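Local coordinates for PDZ domain protein (Parabacteroides distasonis, PDB 4L8N), which is of unknown function but carries PDZ domains and a DUF4136 domain and binds magnesium, at residues T368-T376 with M388-I398. Numbering follows the deposited sequence.
Sequences TMQYRDPKT and MFWDVFKYPQI. With EOH (ethanol), chain B.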
loop_
_atom_site.group_PDB
_atom_site.type_symbol
_atom_site.label_atom_id
_atom_site.label_comp_id
_atom_site.label_asym_id
_atom_site.label_seq_id
_atom_site.Cartn_x
_atom_site.Cartn_y
_atom_site.Cartn_z
ATOM N N THR A 368 14.971 17.500 37.752
ATOM C CA THR A 368 15.097 18.438 36.632
ATOM C C THR A 368 14.014 18.216 35.573
ATOM O O THR A 368 14.062 18.876 34.530
ATOM C CB THR A 368 16.499 18.406 36.010
ATOM O OG1 THR A 368 16.774 17.113 35.472
ATOM C CG2 THR A 368 17.570 18.818 36.981
HETATM N N MSE A 369 13.013 17.339 35.847
HETATM C CA MSE A 369 11.884 17.077 34.919
HETATM C C MSE A 369 11.131 18.374 34.562
HETATM O O MSE A 369 10.564 18.498 33.470
HETATM C CB MSE A 369 10.883 16.070 35.518
HETATM C CG MSE A 369 11.358 14.627 35.521
HETATM SE SE MSE A 369 11.961 13.966 33.811
HETATM C CE MSE A 369 10.263 13.742 32.957
ATOM N N GLN A 370 11.145 19.326 35.505
ATOM C CA GLN A 370 10.568 20.666 35.436
ATOM C C GLN A 370 11.244 21.559 34.377
ATOM O O GLN A 370 10.622 22.524 33.909
ATOM C CB GLN A 370 10.661 21.345 36.809
ATOM C CG GLN A 370 11.965 21.080 37.564
ATOM C CD GLN A 370 12.123 21.949 38.791
ATOM O OE1 GLN A 370 11.521 23.036 38.919
ATOM N NE2 GLN A 370 12.972 21.506 39.710
ATOM N N TYR A 371 12.505 21.248 34.014
ATOM C CA TYR A 371 13.289 22.019 33.051
ATOM C C TYR A 371 13.296 21.416 31.639
ATOM O O TYR A 371 13.979 21.938 30.764
ATOM C CB TYR A 371 14.730 22.179 33.531
ATOM C CG TYR A 371 14.915 22.701 34.938
ATOM C CD1 TYR A 371 14.168 23.779 35.411
ATOM C CD2 TYR A 371 15.926 22.201 35.757
ATOM C CE1 TYR A 371 14.365 24.287 36.697
ATOM C CE2 TYR A 371 16.139 22.708 37.041
ATOM C CZ TYR A 371 15.356 23.751 37.505
ATOM O OH TYR A 371 15.572 24.244 38.771
ATOM N N ARG A 372 12.524 20.351 31.419
ATOM C CA ARG A 372 12.371 19.681 30.133
ATOM C C ARG A 372 11.294 20.383 29.300
ATOM O O ARG A 372 10.407 21.008 29.885
ATOM C CB ARG A 372 11.983 18.214 30.360
ATOM C CG ARG A 372 12.985 17.419 31.168
ATOM C CD ARG A 372 13.732 16.472 30.276
ATOM N NE ARG A 372 14.781 15.760 30.998
ATOM C CZ ARG A 372 15.912 15.346 30.438
ATOM N NH1 ARG A 372 16.147 15.576 29.153
ATOM N NH2 ARG A 372 16.827 14.719 31.163
ATOM N N ASP A 373 11.339 20.254 27.953
ATOM C CA ASP A 373 10.366 20.883 27.062
ATOM C C ASP A 373 9.382 19.820 26.535
ATOM O O ASP A 373 9.744 18.995 25.675
ATOM C CB ASP A 373 11.078 21.636 25.919
ATOM C CG ASP A 373 10.200 22.421 24.950
ATOM O OD1 ASP A 373 8.956 22.454 25.150
ATOM O OD2 ASP A 373 10.749 22.990 23.986
ATOM N N PRO A 374 8.123 19.848 27.036
ATOM C CA PRO A 374 7.137 18.825 26.629
ATOM C C PRO A 374 6.711 18.897 25.173
ATOM O O PRO A 374 6.212 17.902 24.667
ATOM C CB PRO A 374 5.955 19.049 27.572
ATOM C CG PRO A 374 6.102 20.433 28.073
ATOM C CD PRO A 374 7.567 20.749 28.071
ATOM N N LYS A 375 6.981 20.021 24.483
ATOM C CA LYS A 375 6.671 20.197 23.053
ATOM C C LYS A 375 7.579 19.326 22.187
ATOM O O LYS A 375 7.249 19.089 21.031
ATOM C CB LYS A 375 6.805 21.676 22.626
ATOM C CG LYS A 375 5.815 22.621 23.328
ATOM C CD LYS A 375 5.991 24.126 22.971
ATOM C CE LYS A 375 7.216 24.822 23.559
ATOM N NZ LYS A 375 7.222 24.843 25.053
ATOM N N THR A 376 8.708 18.843 22.752
ATOM C CA THR A 376 9.726 18.015 22.084
ATOM C C THR A 376 9.603 16.508 22.401
ATOM O O THR A 376 10.357 15.724 21.819
ATOM C CB THR A 376 11.138 18.473 22.485
ATOM O OG1 THR A 376 11.344 18.192 23.867
ATOM C CG2 THR A 376 11.379 19.934 22.207
HETATM N N MSE A 388 12.485 14.008 26.283
HETATM C CA MSE A 388 12.311 15.441 26.065
HETATM C C MSE A 388 13.656 16.133 26.083
HETATM O O MSE A 388 14.532 15.773 26.889
HETATM C CB MSE A 388 11.408 16.061 27.143
HETATM C CG MSE A 388 9.954 15.592 27.066
HETATM SE SE MSE A 388 8.848 16.286 28.482
HETATM C CE MSE A 388 9.547 15.364 29.917
ATOM N N PHE A 389 13.821 17.150 25.230
ATOM C CA PHE A 389 15.030 17.946 25.299
ATOM C C PHE A 389 14.850 18.950 26.422
ATOM O O PHE A 389 13.733 19.124 26.945
ATOM C CB PHE A 389 15.340 18.646 23.964
ATOM C CG PHE A 389 15.397 17.698 22.795
ATOM C CD1 PHE A 389 16.143 16.527 22.865
ATOM C CD2 PHE A 389 14.715 17.977 21.625
ATOM C CE1 PHE A 389 16.188 15.644 21.790
ATOM C CE2 PHE A 389 14.771 17.098 20.543
ATOM C CZ PHE A 389 15.508 15.938 20.634
ATOM N N TRP A 390 15.939 19.618 26.786
ATOM C CA TRP A 390 15.891 20.656 27.790
ATOM C C TRP A 390 15.174 21.878 27.228
ATOM O O TRP A 390 15.195 22.119 26.016
ATOM C CB TRP A 390 17.316 21.030 28.215
ATOM C CG TRP A 390 18.103 19.926 28.858
ATOM C CD1 TRP A 390 19.262 19.378 28.403
ATOM C CD2 TRP A 390 17.811 19.281 30.106
ATOM N NE1 TRP A 390 19.724 18.437 29.296
ATOM C CE2 TRP A 390 18.843 18.342 30.342
ATOM C CE3 TRP A 390 16.785 19.418 31.059
ATOM C CZ2 TRP A 390 18.894 17.561 31.506
ATOM C CZ3 TRP A 390 16.830 18.634 32.201
ATOM C CH2 TRP A 390 17.870 17.712 32.412
ATOM N N ASP A 391 14.533 22.635 28.090
ATOM C CA ASP A 391 13.865 23.851 27.682
ATOM C C ASP A 391 14.967 24.885 27.503
ATOM O O ASP A 391 15.792 25.071 28.409
ATOM C CB ASP A 391 12.824 24.237 28.748
ATOM C CG ASP A 391 12.011 25.493 28.500
ATOM O OD1 ASP A 391 12.620 26.578 28.375
ATOM O OD2 ASP A 391 10.763 25.412 28.561
ATOM N N VAL A 392 15.004 25.522 26.323
ATOM C CA VAL A 392 16.010 26.513 25.942
ATOM C C VAL A 392 16.062 27.733 26.907
ATOM O O VAL A 392 17.118 28.348 27.011
ATOM C CB VAL A 392 15.842 26.955 24.470
ATOM C CG1 VAL A 392 17.057 27.757 24.006
ATOM C CG2 VAL A 392 15.664 25.736 23.559
ATOM N N PHE A 393 15.001 28.042 27.658
ATOM C CA PHE A 393 15.040 29.197 28.578
ATOM C C PHE A 393 15.473 28.787 30.016
ATOM O O PHE A 393 15.535 29.634 30.912
ATOM C CB PHE A 393 13.676 29.941 28.590
ATOM C CG PHE A 393 13.201 30.274 27.195
ATOM C CD1 PHE A 393 13.795 31.301 26.466
ATOM C CD2 PHE A 393 12.240 29.486 26.563
ATOM C CE1 PHE A 393 13.419 31.549 25.135
ATOM C CE2 PHE A 393 11.864 29.735 25.234
ATOM C CZ PHE A 393 12.452 30.767 24.532
ATOM N N LYS A 394 15.825 27.506 30.217
ATOM C CA LYS A 394 16.172 27.004 31.540
ATOM C C LYS A 394 17.588 26.397 31.635
ATOM O O LYS A 394 17.889 25.783 32.662
ATOM C CB LYS A 394 15.119 25.975 31.972
ATOM C CG LYS A 394 13.840 26.617 32.471
ATOM C CD LYS A 394 12.656 25.700 32.265
ATOM C CE LYS A 394 11.349 26.318 32.699
ATOM N NZ LYS A 394 10.267 25.304 32.773
ATOM N N TYR A 395 18.476 26.639 30.631
ATOM C CA TYR A 395 19.857 26.106 30.600
ATOM C C TYR A 395 20.682 26.481 31.831
ATOM O O TYR A 395 21.345 25.586 32.369
ATOM C CB TYR A 395 20.637 26.522 29.344
ATOM C CG TYR A 395 20.305 25.769 28.077
ATOM C CD1 TYR A 395 19.150 24.991 27.983
ATOM C CD2 TYR A 395 21.115 25.878 26.947
ATOM C CE1 TYR A 395 18.836 24.300 26.807
ATOM C CE2 TYR A 395 20.783 25.236 25.751
ATOM C CZ TYR A 395 19.638 24.451 25.686
ATOM O OH TYR A 395 19.313 23.813 24.519
ATOM N N PRO A 396 20.651 27.754 32.320
ATOM C CA PRO A 396 21.439 28.093 33.516
ATOM C C PRO A 396 21.050 27.254 34.738
ATOM O O PRO A 396 21.940 26.820 35.478
ATOM C CB PRO A 396 21.115 29.573 33.728
ATOM C CG PRO A 396 20.748 30.074 32.372
ATOM C CD PRO A 396 19.963 28.956 31.795
ATOM N N GLN A 397 19.739 26.981 34.914
ATOM C CA GLN A 397 19.192 26.196 36.026
ATOM C C GLN A 397 19.539 24.698 35.893
ATOM O O GLN A 397 19.794 24.048 36.905
ATOM C CB GLN A 397 17.676 26.396 36.129
ATOM C CG GLN A 397 17.277 27.857 36.397
ATOM C CD GLN A 397 16.785 28.576 35.151
ATOM O OE1 GLN A 397 17.558 29.099 34.336
ATOM N NE2 GLN A 397 15.471 28.641 34.989
ATOM N N ILE A 398 19.575 24.164 34.655
ATOM C CA ILE A 398 19.948 22.772 34.365
ATOM C C ILE A 398 21.433 22.610 34.660
ATOM O O ILE A 398 21.805 21.672 35.371
ATOM C CB ILE A 398 19.601 22.358 32.900
ATOM C CG1 ILE A 398 18.110 22.532 32.600
ATOM C CG2 ILE A 398 20.096 20.923 32.561
ATOM C CD1 ILE A 398 17.859 22.892 31.215
HETATM C C1 EOH B . 6.725 17.459 32.891
HETATM C C2 EOH B . 6.525 18.119 34.264
HETATM O O EOH B . 7.620 18.300 32.194
HETATM O O HOH W 1 9.694 23.363 31.066
HETATM O O HOH W 2 13.629 22.060 23.758
#
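A single beta bridge between Arg-372 and Trp-390 pins the loop that follows helix 354-367 to the chain entering helix 395-402. Backbone bonds flank it: Asp-391 N gives to Tyr-371 O at 2.8 Å, and Asp-373 N to Phe-389 O, both nearly straight. Farther along, Thr-376 OG1 accepts the N-H of Phe-389 at 3.0 Å. The Arg-372 guanidinium lies flat on the Trp-390 six-membered ring, planes 18° apart, with CZ 3.8 Å from its centroid in a cation-pi stack; Ile-398 CG2 covers the opposite face. A bend at chi2 (-107°) carries the arginine over the indole, where NH1 gives a bent bond (137°) to Met-388 O at 2.8 Å, the oxygen tilted from the guanidinium plane, and NH2 reaches Met-116 O. Trp-390 NE1 bonds Tyr-117 O, fixing both stacked groups to the same segment. At the other end, Gln-397 CB sits over one face of the Tyr-371 ring, and Lys-394 passes its aliphatic chain across that tyrosine to bond Gln-370 O through NZ at 3.0 Å. A leucine in place of Arg-372 would probably leave both carbonyls without their donor and the indole face without its cation. Two carbonyl oxygens and the indole face probably stabilise the buried guanidinium.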